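Beta-agarase B (Zobellia galactanivorans, PDB 4ATF) hydrolyses the beta-1,4-linkages of agarose at random along the chain, with retention of the anomeric configuration, as a glycoside hydrolase of family 16. Local coordinates at residues H168-R173 / H233-T238; Y59-A64 / A133-E138; K155-F160 / N277-T282. The protein carries 1 engineered substitution. All blocks are in the same frame, centred on the assembly; numbering follows the deposited sequence. Where two conformers were deposited one is given.

Contact 1 of 3, residues H168-R173 / H233-T238; sequences HHVFIR and HFTNTT. With AAL (3,6-anhydro-alpha-L-galactopyranose), chain E; GAL (beta-D-galactopyranose), chain B; GAL (beta-D-galactopyranose), chain C.
I172 lays its CD1 over one face of the F234 ring, offset toward the rim, in a CH-pi contact 3.7 Å from CD1 to the ring centroid. With CG1 anti to the carbonyl carbon (chi1 -64°), I172 crosses F234 at about a right angle, and CG1 follows CD1 onto the ring, 3.8 Å from F234 CG. The carbonyl O of V170 meets the ring at its edge, 3.5 Å from F234 CD2. This is the tight part of the contact. An alanine in place of F234 would probably leave I172 CD1 without its aromatic floor and open a gap beside V170 O. Packing is thinner next to it: V170 meets T235 chiefly methyl to methyl, CG1 to CG2 at 3.6 Å, and the two backbones are bridged by a water that donates to F171 O and, at 3.1 Å, to F234 O. T235 OG1 turns to D230 instead. Residues alternate along the strand, so F171 points away from the loop and puts a ring face under O3 of an anhydrogalactose; that O3 accepts a hydrogen bond from R173 NH1 at 2.9 Å, almost straight. The chemistry is thus divided: apolar fit and one water hold the H233-N236 turn to one side of the strand, while the other side presents aromatic and cationic groups to agarose.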
loop_
_atom_site.group_PDB
_atom_site.type_symbol
_atom_site.label_atom_id
_atom_site.label_comp_id
_atom_site.label_asym_id
_atom_site.label_seq_id
_atom_site.Cartn_x
_atom_site.Cartn_y
_atom_site.Cartn_z
ATOM N N HIS A 168 4.892 3.416 -7.933
ATOM C CA HIS A 168 3.796 4.339 -8.181
ATOM C C HIS A 168 3.204 3.925 -9.536
ATOM O O HIS A 168 3.893 3.235 -10.338
ATOM C CB HIS A 168 4.314 5.810 -8.189
ATOM C CG HIS A 168 4.952 6.209 -9.486
ATOM N ND1 HIS A 168 6.273 5.932 -9.784
ATOM C CD2 HIS A 168 4.438 6.824 -10.585
ATOM C CE1 HIS A 168 6.555 6.388 -10.995
ATOM N NE2 HIS A 168 5.464 6.938 -11.503
ATOM N N HIS A 169 1.954 4.315 -9.817
ATOM C CA HIS A 169 1.313 3.946 -11.097
ATOM C C HIS A 169 0.600 5.160 -11.633
ATOM O O HIS A 169 0.081 5.943 -10.848
ATOM C CB HIS A 169 0.239 2.825 -10.928
ATOM C CG HIS A 169 0.781 1.505 -10.488
ATOM N ND1 HIS A 169 0.808 0.410 -11.319
ATOM C CD2 HIS A 169 1.276 1.081 -9.286
ATOM C CE1 HIS A 169 1.336 -0.627 -10.673
ATOM N NE2 HIS A 169 1.636 -0.248 -9.441
ATOM N N VAL A 170 0.520 5.279 -12.952
ATOM C CA VAL A 170 -0.430 6.191 -13.573
ATOM C C VAL A 170 -1.250 5.339 -14.503
ATOM O O VAL A 170 -0.711 4.374 -15.107
ATOM C CB VAL A 170 0.244 7.432 -14.229
ATOM C CG1 VAL A 170 0.829 8.373 -13.135
ATOM C CG2 VAL A 170 1.300 7.042 -15.232
ATOM N N PHE A 171 -2.553 5.619 -14.604
ATOM C CA PHE A 171 -3.455 4.747 -15.438
ATOM C C PHE A 171 -4.203 5.548 -16.477
ATOM O O PHE A 171 -4.442 6.751 -16.275
ATOM C CB PHE A 171 -4.547 4.065 -14.581
ATOM C CG PHE A 171 -4.014 3.219 -13.460
ATOM C CD1 PHE A 171 -3.664 1.872 -13.665
ATOM C CD2 PHE A 171 -3.848 3.796 -12.198
ATOM C CE1 PHE A 171 -3.101 1.112 -12.583
ATOM C CE2 PHE A 171 -3.330 3.067 -11.103
ATOM C CZ PHE A 171 -2.953 1.715 -11.291
ATOM N N ILE A 172 -4.583 4.888 -17.583
ATOM C CA ILE A 172 -5.641 5.398 -18.429
ATOM C C ILE A 172 -6.777 4.402 -18.128
ATOM O O ILE A 172 -6.513 3.177 -18.110
ATOM C CB ILE A 172 -5.242 5.416 -19.932
ATOM C CG1 ILE A 172 -4.072 6.384 -20.189
ATOM C CG2 ILE A 172 -6.524 5.687 -20.857
ATOM C CD1 ILE A 172 -3.402 6.170 -21.572
ATOM N N ARG A 173 -8.008 4.881 -17.902
ATOM C CA ARG A 173 -9.052 3.969 -17.426
ATOM C C ARG A 173 -9.785 3.211 -18.524
ATOM O O ARG A 173 -10.078 2.043 -18.296
ATOM C CB ARG A 173 -10.076 4.650 -16.500
ATOM C CG ARG A 173 -9.507 5.350 -15.268
ATOM C CD ARG A 173 -8.673 4.428 -14.385
ATOM N NE ARG A 173 -9.306 3.153 -14.088
ATOM C CZ ARG A 173 -8.769 2.265 -13.243
ATOM N NH1 ARG A 173 -7.616 2.548 -12.619
ATOM N NH2 ARG A 173 -9.343 1.093 -13.018
ATOM N N HIS A 233 3.275 9.626 -21.056
ATOM C CA HIS A 233 2.337 10.779 -21.066
ATOM C C HIS A 233 0.891 10.289 -20.741
ATOM O O HIS A 233 -0.101 10.805 -21.299
ATOM C CB HIS A 233 2.341 11.576 -22.397
ATOM C CG HIS A 233 3.652 12.234 -22.748
ATOM N ND1 HIS A 233 3.713 13.491 -23.307
ATOM C CD2 HIS A 233 4.939 11.809 -22.635
ATOM C CE1 HIS A 233 4.973 13.804 -23.559
ATOM N NE2 HIS A 233 5.741 12.803 -23.150
ATOM N N PHE A 234 0.758 9.339 -19.815
ATOM C CA PHE A 234 -0.628 8.918 -19.414
ATOM C C PHE A 234 -1.294 10.042 -18.629
ATOM O O PHE A 234 -2.517 10.063 -18.478
ATOM C CB PHE A 234 -0.628 7.693 -18.509
ATOM C CG PHE A 234 -0.426 6.406 -19.233
ATOM C CD1 PHE A 234 -0.154 6.373 -20.652
ATOM C CD2 PHE A 234 -0.533 5.200 -18.534
ATOM C CE1 PHE A 234 0.028 5.111 -21.321
ATOM C CE2 PHE A 234 -0.371 3.918 -19.234
ATOM C CZ PHE A 234 -0.076 3.890 -20.571
ATOM N N THR A 235 -0.481 10.970 -18.115
ATOM C CA THR A 235 -1.059 12.099 -17.391
ATOM C C THR A 235 -1.328 13.355 -18.219
ATOM O O THR A 235 -1.617 14.412 -17.634
ATOM C CB THR A 235 -0.248 12.453 -16.090
ATOM O OG1 THR A 235 1.011 13.079 -16.408
ATOM C CG2 THR A 235 -0.067 11.182 -15.164
ATOM N N ASN A 236 -1.224 13.276 -19.555
ATOM C CA ASN A 236 -1.563 14.445 -20.396
ATOM C C ASN A 236 -3.030 14.866 -20.030
ATOM O O ASN A 236 -3.929 13.961 -19.903
ATOM C CB ASN A 236 -1.601 14.084 -21.902
ATOM C CG ASN A 236 -0.260 14.255 -22.600
ATOM O OD1 ASN A 236 0.664 14.842 -22.055
ATOM N ND2 ASN A 236 -0.185 13.815 -23.853
ATOM N N THR A 237 -3.302 16.164 -19.919
ATOM C CA THR A 237 -4.689 16.604 -19.759
ATOM C C THR A 237 -5.459 16.466 -21.123
ATOM O O THR A 237 -6.655 16.236 -21.135
ATOM C CB THR A 237 -4.786 18.059 -19.225
ATOM O OG1 THR A 237 -4.122 18.916 -20.127
ATOM C CG2 THR A 237 -4.076 18.271 -17.878
ATOM N N THR A 238 -4.783 16.649 -22.245
ATOM C CA THR A 238 -5.406 16.440 -23.564
ATOM C C THR A 238 -4.683 15.214 -24.199
ATOM O O THR A 238 -3.435 15.180 -24.318
ATOM C CB THR A 238 -5.316 17.686 -24.500
ATOM O OG1 THR A 238 -3.964 17.890 -24.881
ATOM C CG2 THR A 238 -5.792 18.948 -23.842
HETATM C C1 AAL E . -4.919 -0.870 -8.954
HETATM C C2 AAL E . -5.562 -1.491 -10.229
HETATM C C3 AAL E . -6.802 -0.620 -10.618
HETATM C C4 AAL E . -7.811 -0.400 -9.551
HETATM C C5 AAL E . -7.001 0.350 -8.520
HETATM C C6 AAL E . -6.441 1.470 -9.442
HETATM O O2 AAL E . -5.970 -2.828 -9.949
HETATM O O3 AAL E . -6.373 0.788 -10.738
HETATM O O4 AAL E . -9.002 0.274 -9.842
HETATM O O5 AAL E . -5.916 -0.423 -7.938
HETATM C C1 GAL B . -0.742 -1.376 -6.709
HETATM C C2 GAL B . -1.837 -1.642 -7.731
HETATM C C3 GAL B . -3.276 -1.423 -7.253
HETATM C C4 GAL B . -3.446 -2.285 -5.986
HETATM C C5 GAL B . -2.291 -1.968 -4.992
HETATM C C6 GAL B . -2.422 -2.691 -3.640
HETATM O O2 GAL B . -1.595 -0.707 -8.741
HETATM O O3 GAL B . -4.093 -1.884 -8.343
HETATM O O4 GAL B . -3.355 -3.629 -6.379
HETATM O O5 GAL B . -0.968 -2.123 -5.525
HETATM O O6 GAL B . -1.325 -2.203 -2.864
HETATM C C1 GAL C . -10.167 -0.537 -9.908
HETATM C C2 GAL C . -11.294 0.504 -10.026
HETATM C C3 GAL C . -12.646 -0.191 -10.299
HETATM C C4 GAL C . -12.530 -1.168 -11.490
HETATM C C5 GAL C . -11.326 -2.115 -11.303
HETATM C C6 GAL C . -11.333 -3.014 -12.523
HETATM O O2 GAL C . -11.373 1.379 -8.879
HETATM O O3 GAL C . -13.564 0.814 -10.669
HETATM O O4 GAL C . -12.190 -0.410 -12.639
HETATM O O5 GAL C . -10.097 -1.343 -11.117
HETATM O O6 GAL C . -10.341 -3.911 -12.162
HETATM O O HOH W 1 -3.530 9.235 -15.711
#

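Contact 2 of 3, residues Y59-A64 / A133-E138; sequences YHNAWA and ADDTQE. With GAL (beta-D-galactopyranose), chain C; AAL (3,6-anhydro-alpha-L-galactopyranose), chain D; AAL (3,6-anhydro-alpha-L-galactopyranose), chain E.
H60 and D135 are brought together by their first torsions: H60 CG lies between the backbone N and the carbonyl carbon (chi1 73°), whereas D135 CG is anti to the carbonyl carbon (chi1 -70°). The result is a His-carboxylate hydrogen bond in the substrate cleft of the family 16 jelly roll, between the 59-64 loop and the turn leading into strand 137-145. H60 NE2 donates to D135 OD1 at 2.7 Å; the acceptor lies in the imidazole plane and uses its syn lone pair, although the N-H...O angle of 143° leaves the bond bent. H60 ND1 is bonded in turn to D256, so that a carboxylate at each nitrogen would probably favour the protonated imidazole. H60, itself an established substrate-binding residue, here probably steadies D135, whose other oxygen, OD2, accepts from O2 of a galactose at 2.5 Å. That same sugar hydroxyl is gripped by two donors from the loop, Y59 OH at 2.8 Å and N61 ND2 at 3.2 Å, the latter nearly straight. Three bonds therefore fix the O2 position, and all three residues are established substrate binders. A water accepting from N61 ND2 makes only weak bonds to A133 O and D135 OD2. The same galactose lies against W63, its C5 above the centre of the indole face and 3.6 Å from W63 CE2. Further along, E138, the nucleophile by similarity, is the second residue of the strand. The loop itself is braced by an Asx turn, in which N61 OD1 accepts from W63 N at 2.8 Å, within the plane of the amide carbonyl.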
loop_
_atom_site.group_PDB
_atom_site.type_symbol
_atom_site.label_atom_id
_atom_site.label_comp_id
_atom_site.label_asym_id
_atom_site.label_seq_id
_atom_site.Cartn_x
_atom_site.Cartn_y
_atom_site.Cartn_z
ATOM N N TYR A 59 -13.042 -0.445 0.465
ATOM C CA TYR A 59 -12.401 0.253 -0.669
ATOM C C TYR A 59 -13.203 1.509 -1.058
ATOM O O TYR A 59 -14.284 1.706 -0.569
ATOM C CB TYR A 59 -12.267 -0.731 -1.819
ATOM C CG TYR A 59 -11.588 -0.198 -3.069
ATOM C CD1 TYR A 59 -10.179 0.075 -3.087
ATOM C CD2 TYR A 59 -12.308 -0.097 -4.281
ATOM C CE1 TYR A 59 -9.527 0.512 -4.314
ATOM C CE2 TYR A 59 -11.660 0.361 -5.487
ATOM C CZ TYR A 59 -10.292 0.652 -5.479
ATOM O OH TYR A 59 -9.691 1.091 -6.662
ATOM N N HIS A 60 -12.657 2.391 -1.905
ATOM C CA HIS A 60 -13.319 3.689 -2.070
ATOM C C HIS A 60 -14.479 3.668 -3.076
ATOM O O HIS A 60 -15.078 4.683 -3.308
ATOM C CB HIS A 60 -12.341 4.848 -2.265
ATOM C CG HIS A 60 -11.656 4.910 -3.606
ATOM N ND1 HIS A 60 -10.800 5.950 -3.944
ATOM C CD2 HIS A 60 -11.662 4.064 -4.672
ATOM C CE1 HIS A 60 -10.337 5.750 -5.172
ATOM N NE2 HIS A 60 -10.839 4.610 -5.635
ATOM N N ASN A 61 -14.789 2.502 -3.653
ATOM C CA ASN A 61 -16.032 2.335 -4.396
ATOM C C ASN A 61 -16.426 0.892 -4.195
ATOM O O ASN A 61 -15.776 0.202 -3.422
ATOM C CB ASN A 61 -15.870 2.676 -5.903
ATOM C CG ASN A 61 -14.784 1.845 -6.591
ATOM O OD1 ASN A 61 -14.775 0.622 -6.515
ATOM N ND2 ASN A 61 -13.861 2.524 -7.306
ATOM N N ALA A 62 -17.461 0.420 -4.881
ATOM C CA ALA A 62 -17.999 -0.935 -4.598
ATOM C C ALA A 62 -17.161 -2.067 -5.117
ATOM O O ALA A 62 -17.443 -3.231 -4.803
ATOM C CB ALA A 62 -19.452 -1.078 -5.149
ATOM N N TRP A 63 -16.096 -1.790 -5.868
ATOM C CA TRP A 63 -15.302 -2.938 -6.378
ATOM C C TRP A 63 -14.751 -3.778 -5.205
ATOM O O TRP A 63 -14.214 -3.179 -4.238
ATOM C CB TRP A 63 -14.130 -2.419 -7.197
ATOM C CG TRP A 63 -13.271 -3.461 -7.889
ATOM C CD1 TRP A 63 -13.651 -4.394 -8.784
ATOM C CD2 TRP A 63 -11.855 -3.563 -7.758
ATOM N NE1 TRP A 63 -12.547 -5.104 -9.228
ATOM C CE2 TRP A 63 -11.426 -4.588 -8.632
ATOM C CE3 TRP A 63 -10.892 -2.804 -7.049
ATOM C CZ2 TRP A 63 -10.068 -4.927 -8.792
ATOM C CZ3 TRP A 63 -9.486 -3.172 -7.178
ATOM C CH2 TRP A 63 -9.108 -4.213 -8.019
ATOM N N ALA A 64 -14.821 -5.112 -5.323
ATOM C CA ALA A 64 -14.438 -5.999 -4.224
ATOM C C ALA A 64 -12.971 -6.470 -4.267
ATOM O O ALA A 64 -12.522 -7.264 -3.399
ATOM C CB ALA A 64 -15.406 -7.232 -4.164
ATOM N N ALA A 133 -9.055 9.996 -6.400
ATOM C CA ALA A 133 -10.478 9.688 -6.421
ATOM C C ALA A 133 -10.898 9.047 -7.786
ATOM O O ALA A 133 -11.797 8.155 -7.846
ATOM C CB ALA A 133 -11.302 10.998 -6.102
ATOM N N ASP A 134 -10.232 9.500 -8.870
ATOM C CA ASP A 134 -10.630 9.037 -10.209
ATOM C C ASP A 134 -9.840 7.831 -10.675
ATOM O O ASP A 134 -9.990 7.440 -11.843
ATOM C CB ASP A 134 -10.593 10.196 -11.227
ATOM C CG ASP A 134 -9.137 10.648 -11.553
ATOM O OD1 ASP A 134 -8.148 10.031 -11.038
ATOM O OD2 ASP A 134 -9.006 11.633 -12.324
ATOM N N ASP A 135 -9.052 7.214 -9.766
ATOM C CA ASP A 135 -8.300 5.936 -10.020
ATOM C C ASP A 135 -7.193 6.085 -11.096
ATOM O O ASP A 135 -6.771 5.110 -11.679
ATOM C CB ASP A 135 -9.270 4.813 -10.439
ATOM C CG ASP A 135 -10.185 4.339 -9.264
ATOM O OD1 ASP A 135 -9.768 4.511 -8.106
ATOM O OD2 ASP A 135 -11.282 3.820 -9.502
ATOM N N THR A 136 -6.806 7.319 -11.417
ATOM C CA THR A 136 -5.745 7.494 -12.369
ATOM C C THR A 136 -4.312 7.604 -11.836
ATOM O O THR A 136 -3.382 7.487 -12.665
ATOM C CB THR A 136 -5.985 8.711 -13.268
ATOM O OG1 THR A 136 -6.023 9.914 -12.458
ATOM C CG2 THR A 136 -7.270 8.502 -14.131
ATOM N N GLN A 137 -4.123 7.913 -10.534
ATOM C CA GLN A 137 -2.817 8.151 -10.021
ATOM C C GLN A 137 -2.704 7.437 -8.634
ATOM O O GLN A 137 -3.640 7.469 -7.821
ATOM C CB GLN A 137 -2.557 9.680 -9.876
ATOM C CG GLN A 137 -2.645 10.426 -11.215
ATOM C CD GLN A 137 -2.518 11.950 -11.059
ATOM O OE1 GLN A 137 -2.646 12.715 -12.055
ATOM N NE2 GLN A 137 -2.223 12.391 -9.867
ATOM N N GLU A 138 -1.572 6.768 -8.399
ATOM C CA GLU A 138 -1.389 5.854 -7.262
ATOM C C GLU A 138 0.066 5.920 -6.786
ATOM O O GLU A 138 0.979 6.047 -7.623
ATOM C CB GLU A 138 -1.695 4.383 -7.696
ATOM C CG GLU A 138 -1.639 3.361 -6.506
ATOM C CD GLU A 138 -0.190 2.786 -6.222
ATOM O OE1 GLU A 138 0.712 2.938 -7.082
ATOM O OE2 GLU A 138 0.074 2.159 -5.131
HETATM C C1 GAL C . -10.167 -0.537 -9.908
HETATM C C2 GAL C . -11.294 0.504 -10.026
HETATM C C3 GAL C . -12.646 -0.191 -10.299
HETATM C C4 GAL C . -12.530 -1.168 -11.490
HETATM C C5 GAL C . -11.326 -2.115 -11.303
HETATM C C6 GAL C . -11.333 -3.014 -12.523
HETATM O O2 GAL C . -11.373 1.379 -8.879
HETATM O O3 GAL C . -13.564 0.814 -10.669
HETATM O O4 GAL C . -12.190 -0.410 -12.639
HETATM O O5 GAL C . -10.097 -1.343 -11.117
HETATM O O6 GAL C . -10.341 -3.911 -12.162
HETATM C C1 AAL D . -14.869 0.649 -10.186
HETATM C C2 AAL D . -15.600 2.036 -10.299
HETATM C C3 AAL D . -17.102 1.808 -10.092
HETATM C C4 AAL D . -17.629 0.818 -11.075
HETATM C C5 AAL D . -17.014 -0.477 -10.596
HETATM C C6 AAL D . -17.500 -0.355 -9.141
HETATM O O2 AAL D . -15.414 2.639 -11.584
HETATM O O3 AAL D . -17.300 1.074 -8.860
HETATM O O4 AAL D . -19.006 0.741 -11.285
HETATM O O5 AAL D . -15.586 -0.481 -10.839
HETATM C C1 AAL E . -4.919 -0.870 -8.954
HETATM C C2 AAL E . -5.562 -1.491 -10.229
HETATM C C3 AAL E . -6.802 -0.620 -10.618
HETATM C C4 AAL E . -7.811 -0.400 -9.551
HETATM C C5 AAL E . -7.001 0.350 -8.520
HETATM C C6 AAL E . -6.441 1.470 -9.442
HETATM O O2 AAL E . -5.970 -2.828 -9.949
HETATM O O3 AAL E . -6.373 0.788 -10.738
HETATM O O4 AAL E . -9.002 0.274 -9.842
HETATM O O5 AAL E . -5.916 -0.423 -7.938
HETATM O O HOH W 2 -13.898 5.419 -7.815
#

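Contact 3 of 3, residues K155-F160 / N277-T282; sequences KDHSYF and NTYTPT
Y279 pushes its ring among K155, H157 and F160, whose side chains all come from segment 155-160. From CB, which points toward that segment, CG is set anti to the carbonyl carbon (chi1 -55°), and the ring then runs out past its neighbours. CD1 meets the rim of the H157 imidazole, which turns its edge to the tyrosine face in an offset edge-to-face pair with centroids 5.4 Å apart. CE1 lies 3.9 Å from K155 CD. Farther round the same face, CE2 touches F160 CE2 at 4.0 Å, and F160 too directs its edge at the Y279 face, the planes standing at 68°. CZ still has K155 CD within 4.1 Å. At the tip, OH packs against K155 CD at 3.3 Å and receives a weak hydrogen bond from K155 NZ at 3.4 Å; the lysine crosses the tyrosine at about a right angle and brings CD up to the ring's edge. The three aromatic rings form a cluster beside the bound agaro-oligosaccharide, and Y159, F160 and Y279 all belong to the glycan pocket. H157 occupies the N-cap position of helix 158-161, while R267 of helix 265-268 forms a cation-pi pair with F160 and touches both H157 and Y279. The cluster thus joins two short helices to the 277-282 loop, with S150 of the small hairpin strand 149-150 packed against H157 and Y279.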
loop_
_atom_site.group_PDB
_atom_site.type_symbol
_atom_site.label_atom_id
_atom_site.label_comp_id
_atom_site.label_asym_id
_atom_site.label_seq_id
_atom_site.Cartn_x
_atom_site.Cartn_y
_atom_site.Cartn_z
ATOM N N LYS A 155 7.203 -24.197 -2.827
ATOM C CA LYS A 155 8.570 -23.598 -2.815
ATOM C C LYS A 155 8.876 -22.627 -1.678
ATOM O O LYS A 155 7.995 -21.906 -1.193
ATOM C CB LYS A 155 9.032 -23.032 -4.212
ATOM C CG LYS A 155 8.122 -22.077 -4.920
ATOM C CD LYS A 155 8.770 -21.251 -6.080
ATOM C CE LYS A 155 8.914 -22.002 -7.374
ATOM N NZ LYS A 155 9.324 -21.130 -8.486
ATOM N N ASP A 156 10.142 -22.608 -1.280
ATOM C CA ASP A 156 10.706 -21.522 -0.483
ATOM C C ASP A 156 10.335 -20.182 -1.118
ATOM O O ASP A 156 10.482 -20.018 -2.354
ATOM C CB ASP A 156 12.223 -21.734 -0.421
ATOM C CG ASP A 156 12.953 -20.734 0.453
ATOM O OD1 ASP A 156 12.656 -19.596 0.411
ATOM O OD2 ASP A 156 13.943 -21.097 1.110
ATOM N N HIS A 157 9.836 -19.215 -0.323
ATOM C CA HIS A 157 9.250 -17.980 -0.878
ATOM C C HIS A 157 10.181 -16.768 -0.535
ATOM O O HIS A 157 9.795 -15.618 -0.592
ATOM C CB HIS A 157 7.733 -17.924 -0.450
ATOM C CG HIS A 157 6.957 -16.724 -0.920
ATOM N ND1 HIS A 157 6.259 -16.676 -2.113
ATOM C CD2 HIS A 157 6.686 -15.567 -0.287
ATOM C CE1 HIS A 157 5.620 -15.525 -2.200
ATOM N NE2 HIS A 157 5.870 -14.836 -1.111
ATOM N N SER A 158 11.455 -17.063 -0.243
ATOM C CA SER A 158 12.331 -16.038 0.296
ATOM C C SER A 158 12.694 -15.026 -0.828
ATOM O O SER A 158 13.131 -13.882 -0.568
ATOM C CB SER A 158 13.554 -16.695 1.020
ATOM O OG SER A 158 14.396 -17.244 0.029
ATOM N N TYR A 159 12.466 -15.403 -2.091
ATOM C CA TYR A 159 12.599 -14.390 -3.165
ATOM C C TYR A 159 11.737 -13.155 -2.895
ATOM O O TYR A 159 12.171 -11.993 -3.131
ATOM C CB TYR A 159 12.204 -14.981 -4.504
ATOM C CG TYR A 159 12.361 -13.975 -5.632
ATOM C CD1 TYR A 159 13.617 -13.830 -6.293
ATOM C CD2 TYR A 159 11.290 -13.169 -6.041
ATOM C CE1 TYR A 159 13.787 -12.914 -7.365
ATOM C CE2 TYR A 159 11.452 -12.237 -7.099
ATOM C CZ TYR A 159 12.723 -12.136 -7.775
ATOM O OH TYR A 159 12.912 -11.223 -8.822
ATOM N N PHE A 160 10.514 -13.411 -2.440
ATOM C CA PHE A 160 9.603 -12.357 -1.997
ATOM C C PHE A 160 9.690 -11.920 -0.528
ATOM O O PHE A 160 9.472 -10.704 -0.224
ATOM C CB PHE A 160 8.173 -12.814 -2.309
ATOM C CG PHE A 160 7.895 -12.834 -3.789
ATOM C CD1 PHE A 160 7.755 -11.621 -4.494
ATOM C CD2 PHE A 160 7.867 -14.044 -4.508
ATOM C CE1 PHE A 160 7.489 -11.634 -5.914
ATOM C CE2 PHE A 160 7.630 -14.051 -5.938
ATOM C CZ PHE A 160 7.423 -12.843 -6.621
ATOM N N ASN A 277 4.593 -21.241 -10.337
ATOM C CA ASN A 277 4.672 -19.778 -10.251
ATOM C C ASN A 277 3.340 -19.274 -9.654
ATOM O O ASN A 277 3.009 -18.079 -9.797
ATOM C CB ASN A 277 4.806 -19.081 -11.648
ATOM C CG ASN A 277 6.105 -19.395 -12.360
ATOM O OD1 ASN A 277 6.092 -19.741 -13.537
ATOM N ND2 ASN A 277 7.226 -19.286 -11.657
ATOM N N THR A 278 2.570 -20.200 -9.052
ATOM C CA THR A 278 1.241 -19.863 -8.484
ATOM C C THR A 278 1.347 -19.672 -6.981
ATOM O O THR A 278 1.658 -20.621 -6.243
ATOM C CB THR A 278 0.202 -20.961 -8.806
ATOM O OG1 THR A 278 0.105 -21.055 -10.220
ATOM C CG2 THR A 278 -1.160 -20.594 -8.257
ATOM N N TYR A 279 1.183 -18.436 -6.554
ATOM C CA TYR A 279 1.428 -18.054 -5.112
ATOM C C TYR A 279 0.147 -17.492 -4.497
ATOM O O TYR A 279 -0.144 -16.279 -4.599
ATOM C CB TYR A 279 2.517 -16.991 -4.998
ATOM C CG TYR A 279 3.841 -17.370 -5.657
ATOM C CD1 TYR A 279 4.691 -18.324 -5.048
ATOM C CD2 TYR A 279 4.282 -16.741 -6.844
ATOM C CE1 TYR A 279 5.923 -18.672 -5.610
ATOM C CE2 TYR A 279 5.538 -17.077 -7.428
ATOM C CZ TYR A 279 6.347 -18.048 -6.784
ATOM O OH TYR A 279 7.595 -18.447 -7.282
ATOM N N THR A 280 -0.586 -18.359 -3.820
ATOM C CA THR A 280 -1.841 -17.926 -3.192
ATOM C C THR A 280 -2.117 -18.930 -2.022
ATOM O O THR A 280 -1.685 -20.091 -2.103
ATOM C CB THR A 280 -3.006 -17.938 -4.261
ATOM O OG1 THR A 280 -4.205 -17.361 -3.715
ATOM C CG2 THR A 280 -3.253 -19.398 -4.789
ATOM N N PRO A 281 -2.774 -18.470 -0.926
ATOM C CA PRO A 281 -2.896 -19.365 0.245
ATOM C C PRO A 281 -3.719 -20.618 -0.057
ATOM O O PRO A 281 -4.726 -20.558 -0.777
ATOM C CB PRO A 281 -3.638 -18.504 1.280
ATOM C CG PRO A 281 -3.406 -17.081 0.864
ATOM C CD PRO A 281 -3.323 -17.123 -0.663
ATOM N N THR A 282 -3.268 -21.751 0.431
ATOM C CA THR A 282 -4.093 -22.974 0.400
ATOM C C THR A 282 -5.011 -22.937 1.647
ATOM O O THR A 282 -4.803 -22.092 2.547
ATOM C CB THR A 282 -3.195 -24.244 0.514
ATOM O OG1 THR A 282 -2.499 -24.173 1.759
ATOM C CG2 THR A 282 -2.140 -24.314 -0.663
#

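Overall arrangement
Contacts 1 and 2 adjoin one another beside the neighbouring antiparallel strands 164-172 and 137-145: at their ends F171 N probably bonds to T136 O and R173 NH1 to D135 O. Both reach the same galactose and anhydrogalactose. Contact 3 stands apart, its centre about 32 Å from that of contact 1 and 28 Å from that of contact 2, farther along the bound oligosaccharide. Contacts 1 and 3 are buried and largely apolar: aliphatic groups on one ring in contact 1, an aromatic cluster joining short helices and a loop in contact 3. Contact 2, only partly buried, is polar, its charged and amide groups divided between each other and a single galactose hydroxyl.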